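Local coordinates for protein VP1 (New Jersey polyomavirus-2013, PDB 6Y5Y) that forms the pentameric building blocks of the polyomavirus capsid and binds sialylated glycans for attachment to the host cell, at residues D[65-70]-D[290-295]; D[112-117]-D[252-257]; D[130-135]-D[282-287]; D[272-277]-D[298-303]. All coordinates share one frame; numbering follows the deposited sequence. Where two conformers were deposited one is given.

Contact 1 (D[65-70]-D[290-295]). With SIA (N-acetyl-alpha-neuraminic acid), chain N.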
# COMPACT_ATOMS: atom_id res chain seq x y z
N SER D 65 -6.34 27.09 -2.52
CA SER D 65 -6.24 27.98 -1.38
C SER D 65 -5.39 29.20 -1.74
O SER D 65 -4.69 29.23 -2.76
CB SER D 65 -5.63 27.25 -0.19
OG SER D 65 -4.23 27.14 -0.34
N GLU D 66 -5.46 30.21 -0.89
CA GLU D 66 -4.46 31.26 -0.91
C GLU D 66 -3.10 30.70 -0.48
O GLU D 66 -3.01 29.61 0.09
CB GLU D 66 -4.93 32.40 0.00
CG GLU D 66 -4.02 33.62 0.06
CD GLU D 66 -3.67 34.18 -1.31
OE1 GLU D 66 -4.46 34.96 -1.88
OE2 GLU D 66 -2.59 33.83 -1.82
N VAL D 67 -2.03 31.44 -0.80
CA VAL D 67 -0.67 30.99 -0.49
C VAL D 67 -0.46 30.91 1.03
O VAL D 67 -0.90 31.78 1.78
CB VAL D 67 0.35 31.96 -1.13
CG1 VAL D 67 1.75 31.53 -0.82
CG2 VAL D 67 0.14 32.05 -2.65
N ILE D 68 0.25 29.86 1.48
CA ILE D 68 0.53 29.62 2.90
C ILE D 68 2.04 29.53 3.11
O ILE D 68 2.73 28.81 2.37
CB ILE D 68 -0.17 28.35 3.41
CG1 ILE D 68 -1.68 28.46 3.22
CG2 ILE D 68 0.17 28.11 4.87
CD1 ILE D 68 -2.32 27.23 2.60
N HIS D 69 2.54 30.23 4.13
CA HIS D 69 3.94 30.24 4.51
C HIS D 69 4.10 29.79 5.97
O HIS D 69 3.18 29.92 6.77
CB HIS D 69 4.58 31.64 4.36
CG HIS D 69 4.05 32.44 3.20
ND1 HIS D 69 2.77 32.94 3.17
CD2 HIS D 69 4.64 32.83 2.05
CE1 HIS D 69 2.58 33.60 2.04
NE2 HIS D 69 3.70 33.55 1.34
N HIS D 70 5.32 29.34 6.30
CA HIS D 70 5.57 28.73 7.60
C HIS D 70 5.14 29.63 8.76
O HIS D 70 4.54 29.14 9.73
CB HIS D 70 7.05 28.34 7.74
CG HIS D 70 8.03 29.47 7.55
ND1 HIS D 70 8.56 30.18 8.60
CD2 HIS D 70 8.59 29.98 6.43
CE1 HIS D 70 9.40 31.09 8.13
NE2 HIS D 70 9.42 31.00 6.82
N ALA D 290 6.44 28.69 -1.36
CA ALA D 290 5.24 28.53 -0.56
C ALA D 290 4.20 27.71 -1.34
O ALA D 290 4.40 27.36 -2.51
CB ALA D 290 4.69 29.90 -0.14
N ILE D 291 3.09 27.37 -0.68
CA ILE D 291 2.16 26.39 -1.26
C ILE D 291 0.74 26.93 -1.31
O ILE D 291 0.35 27.83 -0.56
CB ILE D 291 2.20 25.03 -0.50
CG1 ILE D 291 1.69 25.19 0.94
CG2 ILE D 291 3.60 24.47 -0.48
CD1 ILE D 291 0.23 24.81 1.13
N ARG D 292 -0.04 26.35 -2.22
CA ARG D 292 -1.49 26.45 -2.27
C ARG D 292 -2.05 25.04 -2.29
O ARG D 292 -1.51 24.18 -2.99
CB ARG D 292 -1.99 27.17 -3.52
CG ARG D 292 -1.49 28.60 -3.73
CD ARG D 292 -1.99 29.11 -5.08
NE ARG D 292 -1.58 30.49 -5.35
CZ ARG D 292 -2.35 31.56 -5.13
NH1 ARG D 292 -3.57 31.41 -4.62
NH2 ARG D 292 -1.89 32.78 -5.41
N TYR D 293 -3.13 24.80 -1.55
CA TYR D 293 -3.85 23.54 -1.66
C TYR D 293 -4.68 23.53 -2.94
O TYR D 293 -5.14 24.57 -3.41
CB TYR D 293 -4.79 23.32 -0.47
CG TYR D 293 -4.10 23.17 0.87
CD1 TYR D 293 -3.47 21.97 1.22
CD2 TYR D 293 -4.10 24.21 1.79
CE1 TYR D 293 -2.86 21.83 2.45
CE2 TYR D 293 -3.49 24.07 3.03
CZ TYR D 293 -2.86 22.89 3.35
OH TYR D 293 -2.25 22.75 4.58
N ARG D 294 -4.89 22.33 -3.49
CA ARG D 294 -5.74 22.13 -4.66
C ARG D 294 -6.83 21.12 -4.32
O ARG D 294 -6.53 20.05 -3.78
CB ARG D 294 -4.92 21.66 -5.87
CG ARG D 294 -5.74 21.20 -7.08
CD ARG D 294 -6.70 22.28 -7.57
NE ARG D 294 -7.25 22.00 -8.89
CZ ARG D 294 -8.35 22.57 -9.38
NH1 ARG D 294 -9.03 23.45 -8.65
NH2 ARG D 294 -8.77 22.26 -10.60
N GLY D 295 -8.08 21.46 -4.62
CA GLY D 295 -9.19 20.56 -4.43
C GLY D 295 -9.89 20.27 -5.74
O GLY D 295 -9.67 21.00 -6.71
C1 SIA N . 3.02 35.21 -1.89
C2 SIA N . 2.30 36.48 -2.53
C3 SIA N . 0.99 36.18 -3.26
C4 SIA N . -0.19 35.82 -2.35
C5 SIA N . -0.34 36.92 -1.28
C6 SIA N . 1.01 37.14 -0.56
C7 SIA N . 1.02 38.28 0.49
C8 SIA N . 2.46 38.55 0.98
C9 SIA N . 2.49 39.50 2.17
C10 SIA N . -2.53 37.19 -0.14
C11 SIA N . -3.38 36.78 1.06
N5 SIA N . -1.31 36.62 -0.22
O1A SIA N . 3.08 34.20 -2.62
O1B SIA N . 3.46 35.39 -0.71
O4 SIA N . -1.43 35.69 -3.08
O6 SIA N . 2.03 37.48 -1.49
O7 SIA N . 0.41 39.45 -0.05
O8 SIA N . 3.13 37.33 1.32
O9 SIA N . 3.86 39.62 2.59
O10 SIA N . -2.96 38.00 -0.96
O HOH W 1 -4.46 34.06 -4.51

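Contact 2 (D[112-117]-D[252-257])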
# COMPACT_ATOMS: atom_id res chain seq x y z
N SER D 112 -28.16 4.07 -0.08
CA SER D 112 -26.85 3.88 -0.69
C SER D 112 -26.43 5.18 -1.35
O SER D 112 -27.24 6.08 -1.58
CB SER D 112 -26.87 2.75 -1.71
OG SER D 112 -27.81 3.05 -2.73
N CYS D 113 -25.15 5.26 -1.70
CA CYS D 113 -24.58 6.45 -2.32
C CYS D 113 -23.49 6.03 -3.29
O CYS D 113 -22.67 5.16 -2.96
CB CYS D 113 -24.03 7.38 -1.22
SG CYS D 113 -22.96 8.77 -1.73
N LYS D 114 -23.46 6.64 -4.48
CA LYS D 114 -22.33 6.59 -5.38
C LYS D 114 -21.70 7.97 -5.36
O LYS D 114 -22.43 8.97 -5.43
CB LYS D 114 -22.74 6.24 -6.81
CG LYS D 114 -22.90 4.78 -7.11
CD LYS D 114 -22.95 4.56 -8.62
CE LYS D 114 -22.87 3.08 -8.94
NZ LYS D 114 -23.04 2.83 -10.40
N THR D 115 -20.38 8.05 -5.24
CA THR D 115 -19.75 9.35 -5.18
C THR D 115 -18.40 9.27 -5.88
O THR D 115 -17.75 8.22 -5.88
CB THR D 115 -19.60 9.85 -3.73
OG1 THR D 115 -19.04 11.17 -3.72
CG2 THR D 115 -18.71 8.90 -2.91
N GLU D 116 -18.00 10.38 -6.50
CA GLU D 116 -16.81 10.36 -7.33
C GLU D 116 -16.16 11.73 -7.32
O GLU D 116 -16.86 12.75 -7.33
CB GLU D 116 -17.13 9.95 -8.78
CG GLU D 116 -15.91 9.92 -9.71
CD GLU D 116 -16.05 8.88 -10.81
OE1 GLU D 116 -15.53 9.08 -11.92
OE2 GLU D 116 -16.72 7.86 -10.56
N VAL D 117 -14.84 11.75 -7.28
CA VAL D 117 -14.06 12.97 -7.45
C VAL D 117 -13.72 13.08 -8.93
O VAL D 117 -13.09 12.18 -9.50
CB VAL D 117 -12.79 12.95 -6.58
CG1 VAL D 117 -11.94 14.22 -6.82
CG2 VAL D 117 -13.15 12.81 -5.12
N ALA D 252 -18.82 1.97 -10.96
CA ALA D 252 -19.31 0.63 -10.69
C ALA D 252 -19.36 0.29 -9.21
O ALA D 252 -19.60 -0.87 -8.86
CB ALA D 252 -18.45 -0.41 -11.43
N VAL D 253 -19.17 1.26 -8.31
CA VAL D 253 -19.09 0.99 -6.88
C VAL D 253 -20.04 1.93 -6.13
O VAL D 253 -20.07 3.13 -6.41
CB VAL D 253 -17.64 1.16 -6.36
CG1 VAL D 253 -17.60 1.32 -4.85
CG2 VAL D 253 -16.80 -0.03 -6.80
N SER D 254 -20.79 1.37 -5.19
CA SER D 254 -21.65 2.12 -4.28
C SER D 254 -21.26 1.83 -2.83
O SER D 254 -20.65 0.81 -2.51
CB SER D 254 -23.13 1.78 -4.47
OG SER D 254 -23.54 1.97 -5.81
N THR D 255 -21.65 2.76 -1.96
CA THR D 255 -21.52 2.60 -0.52
C THR D 255 -22.91 2.40 0.07
O THR D 255 -23.81 3.20 -0.17
CB THR D 255 -20.87 3.84 0.11
OG1 THR D 255 -19.52 3.94 -0.33
CG2 THR D 255 -20.88 3.73 1.63
N VAL D 256 -23.08 1.31 0.83
CA VAL D 256 -24.34 1.06 1.52
C VAL D 256 -24.35 1.89 2.80
O VAL D 256 -23.37 1.90 3.56
CB VAL D 256 -24.51 -0.44 1.82
CG1 VAL D 256 -25.73 -0.69 2.69
CG2 VAL D 256 -24.60 -1.23 0.51
N LEU D 257 -25.45 2.59 3.05
CA LEU D 257 -25.54 3.52 4.17
C LEU D 257 -26.29 2.95 5.38
O LEU D 257 -26.37 3.62 6.41
CB LEU D 257 -26.19 4.83 3.72
CG LEU D 257 -25.39 5.61 2.67
CD1 LEU D 257 -26.20 6.76 2.10
CD2 LEU D 257 -24.06 6.12 3.27
O HOH W 2 -19.09 5.37 -5.00

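Contact 3 (D[130-135]-D[282-287]). With GAL (beta-D-galactopyranose), chain B; SIA (N-acetyl-alpha-neuraminic acid), chain N.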
# COMPACT_ATOMS: atom_id res chain seq x y z
N GLU D 130 2.97 29.35 -12.35
CA GLU D 130 3.73 29.90 -11.22
C GLU D 130 4.41 28.83 -10.36
O GLU D 130 5.03 29.16 -9.34
CB GLU D 130 2.86 30.78 -10.32
CG GLU D 130 2.37 32.07 -10.97
CD GLU D 130 1.42 32.85 -10.09
OE1 GLU D 130 1.44 32.65 -8.85
OE2 GLU D 130 0.65 33.66 -10.64
N ALA D 131 4.36 27.57 -10.77
CA ALA D 131 4.86 26.48 -9.94
C ALA D 131 6.37 26.29 -10.09
O ALA D 131 6.95 26.50 -11.15
CB ALA D 131 4.13 25.18 -10.26
N LYS D 132 6.98 25.85 -8.99
CA LYS D 132 8.40 25.51 -8.94
C LYS D 132 8.77 24.49 -10.01
O LYS D 132 7.98 23.60 -10.36
CB LYS D 132 8.73 24.96 -7.55
CG LYS D 132 10.12 24.36 -7.37
CD LYS D 132 10.32 23.96 -5.90
CE LYS D 132 11.70 23.38 -5.63
NZ LYS D 132 12.79 24.29 -6.07
N MET D 133 9.98 24.63 -10.54
CA MET D 133 10.51 23.70 -11.54
C MET D 133 11.14 22.49 -10.86
O MET D 133 11.98 22.65 -9.97
CB MET D 133 11.54 24.39 -12.44
CG MET D 133 12.27 23.44 -13.39
SD MET D 133 13.44 24.30 -14.49
CE MET D 133 14.72 24.73 -13.32
N GLU D 134 10.73 21.29 -11.27
CA GLU D 134 11.33 20.06 -10.73
C GLU D 134 12.48 19.62 -11.64
O GLU D 134 12.35 18.73 -12.48
CB GLU D 134 10.28 18.97 -10.56
CG GLU D 134 10.79 17.70 -9.89
CD GLU D 134 11.37 17.94 -8.51
OE1 GLU D 134 12.18 17.10 -8.06
OE2 GLU D 134 11.01 18.95 -7.87
N ALA D 135 13.62 20.28 -11.45
CA ALA D 135 14.85 20.00 -12.19
C ALA D 135 15.98 20.80 -11.54
O ALA D 135 15.76 21.57 -10.60
CB ALA D 135 14.70 20.35 -13.67
N VAL D 282 -0.82 19.83 -3.05
CA VAL D 282 -0.43 21.24 -3.03
C VAL D 282 0.32 21.59 -4.31
O VAL D 282 0.93 20.74 -4.96
CB VAL D 282 0.43 21.61 -1.81
CG1 VAL D 282 -0.26 21.19 -0.51
CG2 VAL D 282 1.83 21.02 -1.94
N LEU D 283 0.25 22.88 -4.65
CA LEU D 283 1.10 23.50 -5.65
C LEU D 283 2.20 24.26 -4.92
O LEU D 283 1.95 24.88 -3.89
CB LEU D 283 0.28 24.45 -6.53
CG LEU D 283 0.99 25.35 -7.56
CD1 LEU D 283 0.11 25.55 -8.77
CD2 LEU D 283 1.36 26.71 -6.95
N VAL D 284 3.43 24.20 -5.44
CA VAL D 284 4.56 24.89 -4.84
C VAL D 284 4.96 26.04 -5.75
O VAL D 284 5.25 25.82 -6.94
CB VAL D 284 5.76 23.95 -4.62
CG1 VAL D 284 6.97 24.72 -4.08
CG2 VAL D 284 5.38 22.79 -3.69
N LYS D 285 5.00 27.25 -5.19
CA LYS D 285 5.33 28.45 -5.96
C LYS D 285 6.81 28.52 -6.28
O LYS D 285 7.66 28.24 -5.43
CB LYS D 285 4.93 29.70 -5.18
CG LYS D 285 3.46 30.07 -5.29
CD LYS D 285 3.20 31.50 -4.79
CE LYS D 285 3.57 32.53 -5.85
NZ LYS D 285 3.43 33.92 -5.33
N ALA D 286 7.12 28.92 -7.51
CA ALA D 286 8.52 29.04 -7.90
C ALA D 286 9.24 30.15 -7.13
O ALA D 286 10.42 30.00 -6.80
CB ALA D 286 8.64 29.27 -9.40
N ASP D 287 8.56 31.25 -6.81
CA ASP D 287 9.33 32.41 -6.35
C ASP D 287 9.60 32.42 -4.85
O ASP D 287 10.61 32.99 -4.43
CB ASP D 287 8.65 33.72 -6.77
CG ASP D 287 7.26 33.88 -6.20
OD1 ASP D 287 6.83 33.04 -5.38
OD2 ASP D 287 6.59 34.86 -6.58
C1 GAL B . 6.22 39.28 -2.74
C2 GAL B . 4.79 38.89 -3.09
C3 GAL B . 4.56 37.37 -2.88
C4 GAL B . 5.62 36.60 -3.65
C5 GAL B . 6.99 37.07 -3.20
C6 GAL B . 8.16 36.40 -3.90
O2 GAL B . 3.85 39.61 -2.29
O3 GAL B . 3.29 36.98 -3.35
O4 GAL B . 5.47 36.82 -5.05
O5 GAL B . 7.14 38.49 -3.44
O6 GAL B . 9.38 36.69 -3.23
C1 SIA N . 3.02 35.21 -1.89
C2 SIA N . 2.30 36.48 -2.53
C3 SIA N . 0.99 36.18 -3.26
C4 SIA N . -0.19 35.82 -2.35
C5 SIA N . -0.34 36.92 -1.28
C6 SIA N . 1.01 37.14 -0.56
C7 SIA N . 1.02 38.28 0.49
C8 SIA N . 2.46 38.55 0.98
C9 SIA N . 2.49 39.50 2.17
C10 SIA N . -2.53 37.19 -0.14
C11 SIA N . -3.38 36.78 1.06
N5 SIA N . -1.31 36.62 -0.22
O1A SIA N . 3.08 34.20 -2.62
O1B SIA N . 3.46 35.39 -0.71
O4 SIA N . -1.43 35.69 -3.08
O6 SIA N . 2.03 37.48 -1.49
O7 SIA N . 0.41 39.45 -0.05
O8 SIA N . 3.13 37.33 1.32
O9 SIA N . 3.86 39.62 2.59
O10 SIA N . -2.96 38.00 -0.96
O HOH W 3 5.83 31.80 -8.62

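Contact 4 (D[272-277]-D[298-303])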
# COMPACT_ATOMS: atom_id res chain seq x y z
N LEU D 272 -32.02 16.15 2.83
CA LEU D 272 -30.86 15.29 2.69
C LEU D 272 -29.60 16.15 2.81
O LEU D 272 -29.47 17.16 2.11
CB LEU D 272 -30.87 14.55 1.35
CG LEU D 272 -29.66 13.66 1.05
CD1 LEU D 272 -29.64 12.43 1.96
CD2 LEU D 272 -29.68 13.24 -0.41
N PHE D 273 -28.69 15.74 3.67
CA PHE D 273 -27.51 16.53 3.99
C PHE D 273 -26.27 15.83 3.47
O PHE D 273 -26.00 14.68 3.84
CB PHE D 273 -27.44 16.78 5.50
CG PHE D 273 -28.54 17.65 6.02
CD1 PHE D 273 -29.82 17.14 6.22
CD2 PHE D 273 -28.32 18.99 6.29
CE1 PHE D 273 -30.84 17.95 6.69
CE2 PHE D 273 -29.33 19.80 6.76
CZ PHE D 273 -30.60 19.28 6.97
N VAL D 274 -25.53 16.50 2.59
CA VAL D 274 -24.32 15.95 2.00
C VAL D 274 -23.16 16.91 2.25
O VAL D 274 -23.35 18.13 2.29
CB VAL D 274 -24.49 15.67 0.49
CG1 VAL D 274 -25.57 14.60 0.27
CG2 VAL D 274 -24.83 16.94 -0.27
N SER D 275 -21.98 16.36 2.46
CA SER D 275 -20.81 17.19 2.70
C SER D 275 -19.55 16.42 2.30
O SER D 275 -19.58 15.20 2.14
CB SER D 275 -20.73 17.66 4.15
OG SER D 275 -21.07 16.65 5.07
N CYS D 276 -18.45 17.15 2.16
CA CYS D 276 -17.22 16.53 1.70
C CYS D 276 -16.07 17.50 1.81
O CYS D 276 -16.24 18.70 2.03
CB CYS D 276 -17.34 16.03 0.26
SG CYS D 276 -17.51 17.37 -0.93
N ALA D 277 -14.87 16.96 1.58
CA ALA D 277 -13.67 17.76 1.45
C ALA D 277 -12.67 16.91 0.68
O ALA D 277 -12.50 15.73 1.00
CB ALA D 277 -13.10 18.16 2.81
N ARG D 298 -16.78 17.08 -6.33
CA ARG D 298 -17.29 15.75 -5.99
C ARG D 298 -18.76 15.60 -6.39
O ARG D 298 -19.58 16.49 -6.12
CB ARG D 298 -17.13 15.47 -4.49
CG ARG D 298 -17.61 14.05 -4.10
CD ARG D 298 -17.40 13.78 -2.62
NE ARG D 298 -16.01 13.47 -2.28
CZ ARG D 298 -15.51 12.24 -2.22
NH1 ARG D 298 -16.28 11.18 -2.50
NH2 ARG D 298 -14.24 12.06 -1.89
N TYR D 299 -19.08 14.47 -7.00
CA TYR D 299 -20.43 14.11 -7.40
C TYR D 299 -21.04 13.15 -6.39
O TYR D 299 -20.34 12.32 -5.80
CB TYR D 299 -20.40 13.47 -8.79
CG TYR D 299 -21.63 12.67 -9.20
CD1 TYR D 299 -22.73 13.31 -9.76
CD2 TYR D 299 -21.66 11.29 -9.07
CE1 TYR D 299 -23.84 12.58 -10.16
CE2 TYR D 299 -22.78 10.56 -9.46
CZ TYR D 299 -23.86 11.21 -10.00
OH TYR D 299 -24.96 10.49 -10.39
N PHE D 300 -22.35 13.27 -6.18
CA PHE D 300 -23.11 12.35 -5.33
C PHE D 300 -24.34 11.87 -6.07
O PHE D 300 -25.01 12.67 -6.73
CB PHE D 300 -23.60 13.01 -4.03
CG PHE D 300 -22.52 13.39 -3.05
CD1 PHE D 300 -21.75 14.53 -3.24
CD2 PHE D 300 -22.34 12.66 -1.88
CE1 PHE D 300 -20.80 14.92 -2.30
CE2 PHE D 300 -21.39 13.03 -0.94
CZ PHE D 300 -20.61 14.16 -1.15
N LYS D 301 -24.65 10.58 -5.95
CA LYS D 301 -25.98 10.06 -6.28
C LYS D 301 -26.46 9.25 -5.09
O LYS D 301 -25.82 8.26 -4.71
CB LYS D 301 -25.96 9.20 -7.55
CG LYS D 301 -27.32 8.58 -7.86
CD LYS D 301 -27.22 7.49 -8.92
CE LYS D 301 -27.59 8.02 -10.29
N VAL D 302 -27.55 9.68 -4.47
CA VAL D 302 -28.05 9.07 -3.25
C VAL D 302 -29.39 8.42 -3.56
O VAL D 302 -30.28 9.06 -4.14
CB VAL D 302 -28.17 10.10 -2.11
CG1 VAL D 302 -28.65 9.42 -0.82
CG2 VAL D 302 -26.84 10.82 -1.92
N THR D 303 -29.55 7.16 -3.17
CA THR D 303 -30.80 6.43 -3.34
C THR D 303 -31.51 6.35 -1.99
O THR D 303 -30.90 5.99 -0.98
CB THR D 303 -30.55 5.03 -3.89
OG1 THR D 303 -29.82 5.13 -5.11
CG2 THR D 303 -31.88 4.32 -4.15

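Contact 1 (D[65-70]-D[290-295])
Arg292 reaches along the loop 65-70 toward the sialic acid pocket. Its CB lies near Ser65 O, and CG stays close to that same oxygen, with Val67 CG2 a little farther off. The chain runs extended through CD to NE (chi2 175°, chi3 179°), which carries the guanidinium past Val67. Val67 CG2 covers one face of this flat group, 3.5 Å from CZ. NH1 donates a hydrogen bond to Ser65 O at 3.1 Å and another to a water that itself donates to Glu66 OE1. NH2 forms a long salt bridge with Glu66 OE2; the oxygen lies well out of the guanidinium plane, so only the charges interact.

Glu66 OE2 accepts from Val67 N, 2.7 Å away and nearly straight, and from O4 of the sialic acid. These bonds hold the carboxylate at the sugar. His69 NE2 donates to carboxylate atom O1B of the sugar at 2.8 Å, while Asp72 takes ND1. Ala290 CB packs tightly on Val67 CG1.

The backbones run antiparallel. Ile68 N bonds Ile291 O, and Ser65 N bonds Tyr293 O. Ser65 OG accepts from Tyr293 N at 2.9 Å. Ile68 CD1 meets Tyr293 CE2 at 3.4 Å. The loop 65-70 thus lies along the start of strand 291-310, which pairs with strand 271-284. Tyr293 OH bonds Ile124 O of a second subunit.

Contact 2 (D[112-117]-D[252-257])
A short antiparallel beta ladder joins strand 104-117 to the small strand 255-256. Cys113 and Thr255 form its hydrogen-bonded pair. Cys113 N donates to Thr255 O at 2.9 Å, and Thr255 N donates back to Cys113 O at 2.8 Å with an almost straight bond (177°). Both donors lie in the carbonyl planes of their acceptors. Ser112 and Val256 are the adjoining non-hydrogen-bonded pair, and Ser112 CA makes a CA-H...O contact with Thr255 O.

In the sheet, 255-256 flanks one side of strand 104-117, and strand 291-310 pairs with the other: Ser112 bonds Thr303, and Lys114 bonds Lys301. Toward residue 252 the direct pairing stops. A water takes over there, accepting from Thr115 N and donating to Val253 O at 2.8 Å.

Lys114 lays its extended chain across this part. CG is 3.2 Å from Ser254 OG and 3.3 Å from Val253 O, and CE also passes the serine hydroxyl. NZ donates to Asn251 O. At the other end Leu257 turns back toward Ser112: its CD1 meets Ser112 C at 3.8 Å and Cys113 CB at 4.0 Å. Leu257 also packs on Val156 and Tyr234.

Contact 3 (D[130-135]-D[282-287])
Glu130 and Lys285 lie side by side and point the same way, yet their charges do not meet. Glu130 OE1 touches Lys285 CE at 3.7 Å, but OE1 and NZ stay 4.2 Å apart, beyond a salt bridge. The lysine nitrogen is used elsewhere. NZ donates to O1A of the sialic acid carboxylate at 2.7 Å and forms a salt bridge with Asp287 OD1. A bend at chi3 (80°) brings NZ to the sugar. Asp287 OD2 accepts from O4 of the galactose, also at 2.7 Å. The two residues therefore grip the sialic acid and the galactose of the bound 3'-sialyllactose, and the nearby acids probably help keep the lysine charged.

The backbones meet at Ala131 and Lys285. Lys132 N donates to Val284 O at 2.7 Å, and Ala286 N donates to Glu130 O at 2.8 Å. Glu130 O also accepts from a water, which bonds Asp287 N weakly. Ala131 CA adds a CA-H...O contact with Val284 O. Around these bonds, Lys132 CD runs beside Val284 CG1, and Ala131 CB packs on Leu283 CG at 4.1 Å.

Segment 130-135 belongs to the long loop between strands 104-117 and 150-157. It crosses the end of strand 271-284, just where that strand turns toward strand 291-310. Leu283 bonds Arg292 on that neighbour, and Met133 packs on His70 of a neighbouring subunit.

Contact 4 (D[272-277]-D[298-303])
Apolar packing carries most of this contact. Leu272 and Val302 reach toward each other tip to tip, with Leu272 CD2 3.9 Å from Val302 CB. Leu272 CD2 also sits about equally far from both valine methyl carbons. Next to them, Val274 CB stands over the centre of one face of the Phe300 ring, 4.3 Å above its plane. Cys276 CB meets the same ring from its edge, 4.0 Å from CZ. With CG anti to the carbonyl carbon (chi1 -68°), the ring reaches across to strand 271-284. Phe154 of strand 150-157 and Cys113 of strand 104-117 also touch it.

Mixed contacts flank the ring. Ser275 O approaches Phe300 CZ obliquely at 3.6 Å. Arg298 packs through its aliphatic part: CD is 3.7 Å from Cys276 CB and 4.0 Å from Cys276 SG.

Polar bonds belong to partners outside the two strands. Beyond CD, a bend at chi3 (-77°) directs the Arg298 guanidinium to Asp278 and Thr115. NH2 forms a salt bridge with Asp278, and NH1 bonds Thr115 OG1. These partners hold the charged group of a buried arginine.

The two strands are not paired here. Their axes stay 9.0 Å apart at closest approach and run at 152°, so the layers face each other through side chains. At this level residues 272-276 bond to strands 87-92 and 150-157, and 298-303 bonds to 104-117; strands 271-284 and 291-310 pair directly nearer their turn. Such facing antiparallel layers around an apolar core are typical of the jelly-roll beta sandwich of polyomavirus VP1.

From the N terminus, segment 65-70 comes first, in the loop after strand 28-45. It meets strand 291-310 in contact 1, which closes a loop of more than 200 residues. Contacts 2 and 3 nest inside that loop. They cross each other, because 130-135 falls between the segments of contact 2 and 282-287 follows it. Contact 4 closes the shortest loop, comes after contact 2 in series, and crosses contacts 1 and 3. Contacts 1 and 3 touch through strands 271-284 and 291-310 and share the sialic acid. Contacts 2 and 4 touch through strands 104-117 and 291-310, tying the short strand 255-256 to the packed core, well away from the sugar.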